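Enterochelin esterase (Salmonella enterica subsp. enterica serovar Typhimurium, PDB 3MGA) probably hydrolyses the ester bonds of ferric enterobactin, a catecholate siderophore, releasing the iron for use by the bacterium. Local coordinates at residues 202-207 against 234-239; 198-203 against 273-278; 98-103 against 125-130. All blocks are in the same frame, centred on the assembly; numbering follows the deposited sequence.

Contact 1: 202-207 against 234-239; sequences RPLAIL and GAVYLL
Strands 204-207 and 236-239 are neighbouring parallel strands of the mixed sheet in the esterase domain, and four backbone bonds join them. V236 N donates to P203 O and V236 O accepts from A205 N. A205 O then takes L238 N at 3.0 Å, nearly straight at 176°. L238 O closes the ladder by accepting L207 N at 2.9 Å. A205, V236 and L238 thus have both N and O engaged across the pair. The strand axes are 4.8 Å apart and are inclined at 19°.

Paired residues share a face. L204, I206, V236 and L238 lie on one; helix 256-273 packs there on L204 through L267, on I206 through V262 and on L238 through L266 and V270. L204 CG is anti to the backbone N (chi1 169°), and its CD1 lies 3.4 Å from V236 O and 3.9 Å from V236 CG1. On the other face A205 CB touches Y237 CD1 at 3.9 Å, and L207 CB faces L239 CG. L223 and W220 of helix 220-228 cover Y237 and L239 there, and W400 packs on A205.

Before the strands begin, P203 CG rests on A235 CB at 3.8 Å. The extended chain of R202 runs at about a right angle to V236, with CD 3.6 Å from V236 CG2 and NH1 close to the same methyl. The guanidinium has its own partner, NH2 bonding to G195 O.

The chain between the strands contains helices 210-216 and 220-228 and no strand. This is a beta-alpha-beta unit. The two strands are third and fourth along the chain among the strands of this sheet, but fourth and third across it, the 1-2-4-3-5-6-7-8 order of the alpha/beta hydrolase fold.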
loop_
_atom_site.group_PDB
_atom_site.type_symbol
_atom_site.label_atom_id
_atom_site.label_comp_id
_atom_site.label_asym_id
_atom_site.label_seq_id
_atom_site.Cartn_x
_atom_site.Cartn_y
_atom_site.Cartn_z
ATOM N N ARG A 202 -9.856 7.827 24.308
ATOM C CA ARG A 202 -9.685 7.160 23.014
ATOM C C ARG A 202 -8.620 7.823 22.169
ATOM O O ARG A 202 -8.644 9.036 21.991
ATOM C CB ARG A 202 -10.931 7.291 22.176
ATOM C CG ARG A 202 -12.202 6.633 22.620
ATOM C CD ARG A 202 -13.252 7.330 21.780
ATOM N NE ARG A 202 -14.550 6.704 21.717
ATOM C CZ ARG A 202 -15.610 7.297 21.181
ATOM N NH1 ARG A 202 -15.521 8.538 20.716
ATOM N NH2 ARG A 202 -16.771 6.667 21.148
ATOM N N PRO A 203 -7.687 7.032 21.631
ATOM C CA PRO A 203 -6.704 7.620 20.748
ATOM C C PRO A 203 -7.313 7.911 19.372
ATOM O O PRO A 203 -8.213 7.186 18.921
ATOM C CB PRO A 203 -5.671 6.509 20.602
ATOM C CG PRO A 203 -6.438 5.261 20.812
ATOM C CD PRO A 203 -7.435 5.599 21.859
ATOM N N LEU A 204 -6.826 8.971 18.737
ATOM C CA LEU A 204 -7.223 9.359 17.395
ATOM C C LEU A 204 -6.147 8.836 16.451
ATOM O O LEU A 204 -4.947 8.932 16.750
ATOM C CB LEU A 204 -7.277 10.880 17.250
ATOM C CG LEU A 204 -7.436 11.395 15.805
ATOM C CD1 LEU A 204 -8.785 10.963 15.214
ATOM C CD2 LEU A 204 -7.304 12.912 15.743
ATOM N N ALA A 205 -6.582 8.298 15.315
ATOM C CA ALA A 205 -5.681 7.779 14.307
ATOM C C ALA A 205 -6.106 8.344 12.964
ATOM O O ALA A 205 -7.248 8.150 12.538
ATOM C CB ALA A 205 -5.723 6.241 14.286
ATOM N N ILE A 206 -5.201 9.060 12.304
ATOM C CA ILE A 206 -5.506 9.628 11.004
ATOM C C ILE A 206 -4.910 8.791 9.882
ATOM O O ILE A 206 -3.706 8.525 9.853
ATOM C CB ILE A 206 -4.986 11.057 10.877
ATOM C CG1 ILE A 206 -5.676 11.960 11.902
ATOM C CG2 ILE A 206 -5.239 11.586 9.473
ATOM C CD1 ILE A 206 -5.211 13.407 11.834
ATOM N N LEU A 207 -5.767 8.373 8.957
ATOM C CA LEU A 207 -5.331 7.591 7.815
ATOM C C LEU A 207 -5.476 8.376 6.524
ATOM O O LEU A 207 -6.582 8.761 6.129
ATOM C CB LEU A 207 -6.074 6.260 7.723
ATOM C CG LEU A 207 -5.646 5.131 8.669
ATOM C CD1 LEU A 207 -5.790 5.496 10.131
ATOM C CD2 LEU A 207 -6.461 3.893 8.363
ATOM N N GLY A 234 -10.229 0.902 22.047
ATOM C CA GLY A 234 -11.355 1.574 21.418
ATOM C C GLY A 234 -10.799 2.907 20.953
ATOM O O GLY A 234 -10.225 3.643 21.745
ATOM N N ALA A 235 -10.956 3.218 19.675
ATOM C CA ALA A 235 -10.388 4.440 19.117
ATOM C C ALA A 235 -11.341 5.184 18.217
ATOM O O ALA A 235 -12.486 4.795 18.055
ATOM C CB ALA A 235 -9.111 4.093 18.331
ATOM N N VAL A 236 -10.832 6.278 17.654
ATOM C CA VAL A 236 -11.549 7.123 16.716
ATOM C C VAL A 236 -10.692 7.172 15.470
ATOM O O VAL A 236 -9.583 7.694 15.510
ATOM C CB VAL A 236 -11.720 8.567 17.264
ATOM C CG1 VAL A 236 -12.284 9.511 16.173
ATOM C CG2 VAL A 236 -12.598 8.567 18.507
ATOM N N TYR A 237 -11.198 6.625 14.368
ATOM C CA TYR A 237 -10.464 6.592 13.100
ATOM C C TYR A 237 -10.957 7.636 12.096
ATOM O O TYR A 237 -12.139 7.698 11.800
ATOM C CB TYR A 237 -10.567 5.202 12.481
ATOM C CG TYR A 237 -9.951 4.116 13.328
ATOM C CD1 TYR A 237 -8.606 3.786 13.201
ATOM C CD2 TYR A 237 -10.707 3.424 14.254
ATOM C CE1 TYR A 237 -8.036 2.793 13.977
ATOM C CE2 TYR A 237 -10.146 2.426 15.030
ATOM C CZ TYR A 237 -8.810 2.120 14.891
ATOM O OH TYR A 237 -8.255 1.134 15.668
ATOM N N LEU A 238 -10.031 8.442 11.570
ATOM C CA LEU A 238 -10.343 9.481 10.603
ATOM C C LEU A 238 -9.679 9.220 9.244
ATOM O O LEU A 238 -8.464 9.329 9.106
ATOM C CB LEU A 238 -9.878 10.815 11.148
ATOM C CG LEU A 238 -10.163 12.053 10.318
ATOM C CD1 LEU A 238 -11.664 12.194 10.080
ATOM C CD2 LEU A 238 -9.605 13.271 11.023
ATOM N N LEU A 239 -10.472 8.867 8.238
ATOM C CA LEU A 239 -9.924 8.626 6.906
ATOM C C LEU A 239 -10.123 9.862 6.066
ATOM O O LEU A 239 -11.255 10.322 5.908
ATOM C CB LEU A 239 -10.568 7.414 6.244
ATOM C CG LEU A 239 -10.114 6.033 6.727
ATOM C CD1 LEU A 239 -10.234 5.863 8.226
ATOM C CD2 LEU A 239 -10.937 4.979 5.993
#

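Contact 2: 198-203 against 273-278; sequences APEERP and VTPFSD
E200 reaches the ring of P275 with the outer half of its side chain. Its CB bond points away from 273-278. CG comes to 4.0 Å from P275 CB, and a bend at chi2 (72°) swings CD back alongside the same carbon. At the tip OE2 lies 3.6 Å from P275 CG, a packing contact of a carboxylate oxygen with a proline ring. P199 meets that ring too, with CB 3.8 Å from P275 CG. The same P199 CB lies above one face of the R202 guanidinium, offset toward its rim.

R202 NH1 donates to P275 O at 3.2 Å, while NH2 bonds to G195 O. The NH1 bond lies in the carbonyl plane and close to the guanidinium plane.

Both segments are loops of the alpha/beta hydrolase domain. One leads into strand 204-207, and the other runs from helix 256-273 to strand 284-288, the next parallel strand in the sheet. They meet ahead of the two strands, where S277 N bonds to R202 O at 2.9 Å and 174°.

S277 CB sits by both E200 O and R202 O, while S277 OG bonds to D279 N. F276 touches R202 O through CB at 3.7 Å. Its CG stands between the backbone N and the carbonyl carbon (chi1 60°). CB also touches V236, ring atom CE1 reaches L204 CD2, and the side chain packs on V270. E201 forms a salt bridge with R282.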
loop_
_atom_site.group_PDB
_atom_site.type_symbol
_atom_site.label_atom_id
_atom_site.label_comp_id
_atom_site.label_asym_id
_atom_site.label_seq_id
_atom_site.Cartn_x
_atom_site.Cartn_y
_atom_site.Cartn_z
ATOM N N ALA A 198 -14.568 5.556 28.306
ATOM C CA ALA A 198 -13.674 6.716 28.381
ATOM C C ALA A 198 -13.435 7.320 26.989
ATOM O O ALA A 198 -12.342 7.187 26.430
ATOM C CB ALA A 198 -12.351 6.323 29.032
ATOM N N PRO A 199 -14.468 7.975 26.425
ATOM C CA PRO A 199 -14.390 8.597 25.098
ATOM C C PRO A 199 -13.240 9.593 24.960
ATOM O O PRO A 199 -12.591 9.637 23.916
ATOM C CB PRO A 199 -15.731 9.336 24.964
ATOM C CG PRO A 199 -16.627 8.750 25.973
ATOM C CD PRO A 199 -15.779 8.196 27.069
ATOM N N GLU A 200 -12.989 10.376 26.012
ATOM C CA GLU A 200 -11.920 11.382 25.992
ATOM C C GLU A 200 -10.515 10.778 26.085
ATOM O O GLU A 200 -9.528 11.490 25.916
ATOM C CB GLU A 200 -12.110 12.444 27.093
ATOM C CG GLU A 200 -13.329 13.376 26.924
ATOM C CD GLU A 200 -14.680 12.700 27.178
ATOM O OE1 GLU A 200 -14.704 11.576 27.733
ATOM O OE2 GLU A 200 -15.721 13.314 26.840
ATOM N N GLU A 201 -10.423 9.477 26.358
ATOM C CA GLU A 201 -9.130 8.787 26.428
ATOM C C GLU A 201 -8.825 8.065 25.113
ATOM O O GLU A 201 -7.676 7.731 24.834
ATOM C CB GLU A 201 -9.110 7.795 27.596
ATOM C CG GLU A 201 -9.309 8.447 28.970
ATOM C CD GLU A 201 -8.170 9.385 29.365
ATOM O OE1 GLU A 201 -7.040 9.229 28.851
ATOM O OE2 GLU A 201 -8.399 10.267 30.217
ATOM N N ARG A 202 -9.856 7.827 24.308
ATOM C CA ARG A 202 -9.685 7.160 23.014
ATOM C C ARG A 202 -8.620 7.823 22.169
ATOM O O ARG A 202 -8.644 9.036 21.991
ATOM C CB ARG A 202 -10.931 7.291 22.176
ATOM C CG ARG A 202 -12.202 6.633 22.620
ATOM C CD ARG A 202 -13.252 7.330 21.780
ATOM N NE ARG A 202 -14.550 6.704 21.717
ATOM C CZ ARG A 202 -15.610 7.297 21.181
ATOM N NH1 ARG A 202 -15.521 8.538 20.716
ATOM N NH2 ARG A 202 -16.771 6.667 21.148
ATOM N N PRO A 203 -7.687 7.032 21.631
ATOM C CA PRO A 203 -6.704 7.620 20.748
ATOM C C PRO A 203 -7.313 7.911 19.372
ATOM O O PRO A 203 -8.213 7.186 18.921
ATOM C CB PRO A 203 -5.671 6.509 20.602
ATOM C CG PRO A 203 -6.438 5.261 20.812
ATOM C CD PRO A 203 -7.435 5.599 21.859
ATOM N N VAL A 273 -18.203 16.001 17.083
ATOM C CA VAL A 273 -19.090 14.843 16.915
ATOM C C VAL A 273 -18.759 13.683 17.857
ATOM O O VAL A 273 -19.666 12.990 18.303
ATOM C CB VAL A 273 -19.165 14.349 15.427
ATOM C CG1 VAL A 273 -19.834 15.415 14.562
ATOM C CG2 VAL A 273 -17.801 13.975 14.883
ATOM N N THR A 274 -17.475 13.457 18.127
ATOM C CA THR A 274 -17.037 12.404 19.062
ATOM C C THR A 274 -15.717 12.789 19.735
ATOM O O THR A 274 -14.770 13.202 19.059
ATOM C CB THR A 274 -16.856 11.026 18.392
ATOM O OG1 THR A 274 -15.912 11.123 17.315
ATOM C CG2 THR A 274 -18.189 10.495 17.873
ATOM N N PRO A 275 -15.644 12.646 21.065
ATOM C CA PRO A 275 -14.420 13.000 21.785
ATOM C C PRO A 275 -13.219 12.088 21.513
ATOM O O PRO A 275 -13.387 10.930 21.158
ATOM C CB PRO A 275 -14.823 12.876 23.268
ATOM C CG PRO A 275 -16.308 12.738 23.302
ATOM C CD PRO A 275 -16.717 12.194 21.972
ATOM N N PHE A 276 -12.019 12.646 21.663
ATOM C CA PHE A 276 -10.760 11.899 21.520
ATOM C C PHE A 276 -9.643 12.598 22.313
ATOM O O PHE A 276 -9.726 13.794 22.603
ATOM C CB PHE A 276 -10.362 11.676 20.054
ATOM C CG PHE A 276 -10.162 12.937 19.270
ATOM C CD1 PHE A 276 -8.956 13.633 19.338
ATOM C CD2 PHE A 276 -11.162 13.411 18.426
ATOM C CE1 PHE A 276 -8.762 14.792 18.608
ATOM C CE2 PHE A 276 -10.976 14.570 17.684
ATOM C CZ PHE A 276 -9.773 15.264 17.776
ATOM N N SER A 277 -8.608 11.836 22.656
ATOM C CA SER A 277 -7.481 12.337 23.454
ATOM C C SER A 277 -6.612 13.416 22.805
ATOM O O SER A 277 -6.334 13.386 21.594
ATOM C CB SER A 277 -6.567 11.173 23.850
ATOM O OG SER A 277 -5.441 11.634 24.581
ATOM N N ASP A 278 -6.163 14.351 23.648
ATOM C CA ASP A 278 -5.285 15.440 23.223
ATOM C C ASP A 278 -3.825 15.073 23.464
ATOM O O ASP A 278 -2.929 15.871 23.212
ATOM C CB ASP A 278 -5.650 16.745 23.933
ATOM C CG ASP A 278 -6.935 17.358 23.400
ATOM O OD1 ASP A 278 -7.274 17.086 22.224
ATOM O OD2 ASP A 278 -7.594 18.121 24.141
#

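Contact 3: 98-103 against 125-130; sequences IPTERD and RQLLPQ
I98 packs its two branches on residues 127-130, at the last residues of helix 117-127 and the 3-10 turn that follows. CG2 lies 3.6 Å from L127 O and 4.0 Å from L127 CB. The other branch is fully extended (chi2 -180°), which carries CD1 to 3.7 Å from L128 CD2. The side chains of I98 and L127 meet at about a right angle. Q130 CB adds a further contact, 4.1 Å from I98 CG2.

Two residues further along the strand, T100 OG1 makes a weak, long hydrogen bond of 3.4 Å to Q130 OE1. Q130 is extended beyond CG, which brings its amide to the threonine. R102 lies further out. Its chain bends at chi3 (64°), and NH1 comes 3.6 Å from Q126 O, a near approach that is not a hydrogen bond.

The contact belongs to the N-terminal domain, whose family falls in the E-set clan. Its two antiparallel sheets are consistent with an immunoglobulin-like sandwich. Strand 92-100 runs antiparallel to strand 52-57 in one of these sheets, and helix 117-127 lies against the end of the strand.

Internal bonds and neighbouring residues hold these groups in place. T100 OG1 also accepts R102 N at 2.8 Å and 168°, an ST turn that shapes the chain where it leaves the strand. L127 O accepts Q130 N at 2.7 Å within the 3-10 turn. W54 of strand 52-57 touches both I98 and L127 and shares backbone bonding with I98. Y56 packs on L128. V105 and F106, from the loop after the strand, pack on L127.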
loop_
_atom_site.group_PDB
_atom_site.type_symbol
_atom_site.label_atom_id
_atom_site.label_comp_id
_atom_site.label_asym_id
_atom_site.label_seq_id
_atom_site.Cartn_x
_atom_site.Cartn_y
_atom_site.Cartn_z
ATOM N N ILE A 98 -2.475 -8.473 -18.817
ATOM C CA ILE A 98 -2.794 -7.509 -19.855
ATOM C C ILE A 98 -2.800 -8.214 -21.215
ATOM O O ILE A 98 -1.825 -8.135 -21.975
ATOM C CB ILE A 98 -1.793 -6.348 -19.888
ATOM C CG1 ILE A 98 -1.603 -5.755 -18.491
ATOM C CG2 ILE A 98 -2.255 -5.284 -20.887
ATOM C CD1 ILE A 98 -0.635 -4.610 -18.448
ATOM N N PRO A 99 -3.902 -8.924 -21.520
ATOM C CA PRO A 99 -4.012 -9.610 -22.799
ATOM C C PRO A 99 -4.339 -8.599 -23.888
ATOM O O PRO A 99 -5.382 -7.950 -23.821
ATOM C CB PRO A 99 -5.162 -10.594 -22.578
ATOM C CG PRO A 99 -5.974 -10.006 -21.496
ATOM C CD PRO A 99 -5.088 -9.129 -20.670
ATOM N N THR A 100 -3.447 -8.459 -24.869
ATOM C CA THR A 100 -3.631 -7.493 -25.948
ATOM C C THR A 100 -3.196 -8.008 -27.313
ATOM O O THR A 100 -2.465 -8.993 -27.416
ATOM C CB THR A 100 -2.819 -6.206 -25.680
ATOM O OG1 THR A 100 -2.943 -5.319 -26.804
ATOM C CG2 THR A 100 -1.342 -6.534 -25.466
ATOM N N GLU A 101 -3.663 -7.319 -28.351
ATOM C CA GLU A 101 -3.317 -7.629 -29.733
ATOM C C GLU A 101 -2.129 -6.774 -30.142
ATOM O O GLU A 101 -1.533 -6.993 -31.192
ATOM C CB GLU A 101 -4.481 -7.305 -30.674
ATOM C CG GLU A 101 -5.778 -8.051 -30.400
ATOM C CD GLU A 101 -6.891 -7.643 -31.353
ATOM O OE1 GLU A 101 -6.661 -6.755 -32.203
ATOM O OE2 GLU A 101 -8.000 -8.208 -31.254
ATOM N N ARG A 102 -1.804 -5.781 -29.317
ATOM C CA ARG A 102 -0.699 -4.872 -29.605
ATOM C C ARG A 102 0.652 -5.524 -29.364
ATOM O O ARG A 102 0.807 -6.348 -28.456
ATOM C CB ARG A 102 -0.798 -3.615 -28.736
ATOM C CG ARG A 102 -2.075 -2.807 -28.924
ATOM C CD ARG A 102 -2.054 -1.561 -28.049
ATOM N NE ARG A 102 -0.978 -0.644 -28.428
ATOM C CZ ARG A 102 -0.689 0.489 -27.787
ATOM N NH1 ARG A 102 -1.383 0.855 -26.713
ATOM N NH2 ARG A 102 0.309 1.256 -28.216
ATOM N N ASP A 103 1.626 -5.142 -30.184
ATOM C CA ASP A 103 2.993 -5.642 -30.064
ATOM C C ASP A 103 4.006 -4.553 -30.433
ATOM O O ASP A 103 5.141 -4.854 -30.810
ATOM C CB ASP A 103 3.182 -6.889 -30.936
ATOM C CG ASP A 103 2.885 -6.633 -32.413
ATOM O OD1 ASP A 103 2.661 -5.466 -32.799
ATOM O OD2 ASP A 103 2.873 -7.610 -33.189
ATOM N N ARG A 125 2.285 2.611 -19.016
ATOM C CA ARG A 125 1.177 3.569 -18.986
ATOM C C ARG A 125 0.231 3.364 -20.173
ATOM O O ARG A 125 -0.951 3.723 -20.099
ATOM C CB ARG A 125 1.670 5.024 -18.959
ATOM C CG ARG A 125 2.349 5.455 -17.663
ATOM C CD ARG A 125 2.623 6.960 -17.665
ATOM N NE ARG A 125 3.261 7.421 -16.428
ATOM C CZ ARG A 125 4.578 7.545 -16.240
ATOM N NH1 ARG A 125 5.441 7.252 -17.211
ATOM N NH2 ARG A 125 5.036 7.972 -15.069
ATOM N N GLN A 126 0.753 2.803 -21.265
ATOM C CA GLN A 126 -0.060 2.532 -22.459
ATOM C C GLN A 126 -0.783 1.180 -22.417
ATOM O O GLN A 126 -1.762 0.982 -23.133
ATOM C CB GLN A 126 0.770 2.669 -23.752
ATOM C CG GLN A 126 0.899 4.113 -24.300
ATOM C CD GLN A 126 1.533 5.105 -23.331
ATOM O OE1 GLN A 126 2.145 4.722 -22.338
ATOM N NE2 GLN A 126 1.392 6.391 -23.631
ATOM N N LEU A 127 -0.326 0.261 -21.572
ATOM C CA LEU A 127 -0.954 -1.065 -21.476
ATOM C C LEU A 127 -1.872 -1.251 -20.256
ATOM O O LEU A 127 -2.984 -1.753 -20.401
ATOM C CB LEU A 127 0.119 -2.155 -21.498
ATOM C CG LEU A 127 0.928 -2.253 -22.791
ATOM C CD1 LEU A 127 2.062 -3.249 -22.650
ATOM C CD2 LEU A 127 0.021 -2.627 -23.956
ATOM N N LEU A 128 -1.416 -0.832 -19.074
ATOM C CA LEU A 128 -2.198 -0.986 -17.819
ATOM C C LEU A 128 -3.685 -0.613 -17.883
ATOM O O LEU A 128 -4.490 -1.221 -17.182
ATOM C CB LEU A 128 -1.521 -0.262 -16.646
ATOM C CG LEU A 128 -0.226 -0.906 -16.125
ATOM C CD1 LEU A 128 0.410 -0.050 -15.044
ATOM C CD2 LEU A 128 -0.485 -2.310 -15.596
ATOM N N PRO A 129 -4.066 0.389 -18.696
ATOM C CA PRO A 129 -5.510 0.634 -18.744
ATOM C C PRO A 129 -6.294 -0.587 -19.264
ATOM O O PRO A 129 -7.490 -0.713 -18.982
ATOM C CB PRO A 129 -5.636 1.819 -19.709
ATOM C CG PRO A 129 -4.345 2.548 -19.572
ATOM C CD PRO A 129 -3.298 1.480 -19.324
ATOM N N GLN A 130 -5.617 -1.463 -20.010
ATOM C CA GLN A 130 -6.223 -2.675 -20.562
ATOM C C GLN A 130 -6.077 -3.873 -19.613
ATOM O O GLN A 130 -6.584 -4.965 -19.899
ATOM C CB GLN A 130 -5.571 -3.022 -21.909
ATOM C CG GLN A 130 -5.718 -1.948 -22.996
ATOM C CD GLN A 130 -5.043 -2.332 -24.320
ATOM O OE1 GLN A 130 -4.198 -3.228 -24.372
ATOM N NE2 GLN A 130 -5.411 -1.639 -25.389
#

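In the fold
Contacts 1 and 2 belong to the esterase domain, and contact 3 to the N-terminal domain on the opposite side of the chain's centre. Contact 1 is the buried one, made of strand bonds and aliphatic side chains. Contact 2 shares R202 and P203 with it, and the two touch where V236 CG2 meets P275 O and L204 CD2 meets F276. Beyond the N-terminal ends of these strands, prolines and charged side chains take over from the aliphatic core. Contact 3 is about 40 Å from contact 1, centre to centre. Like contact 2 it is only partly buried, but it packs a helix end on a strand end, with weak polar pairing at its outer side.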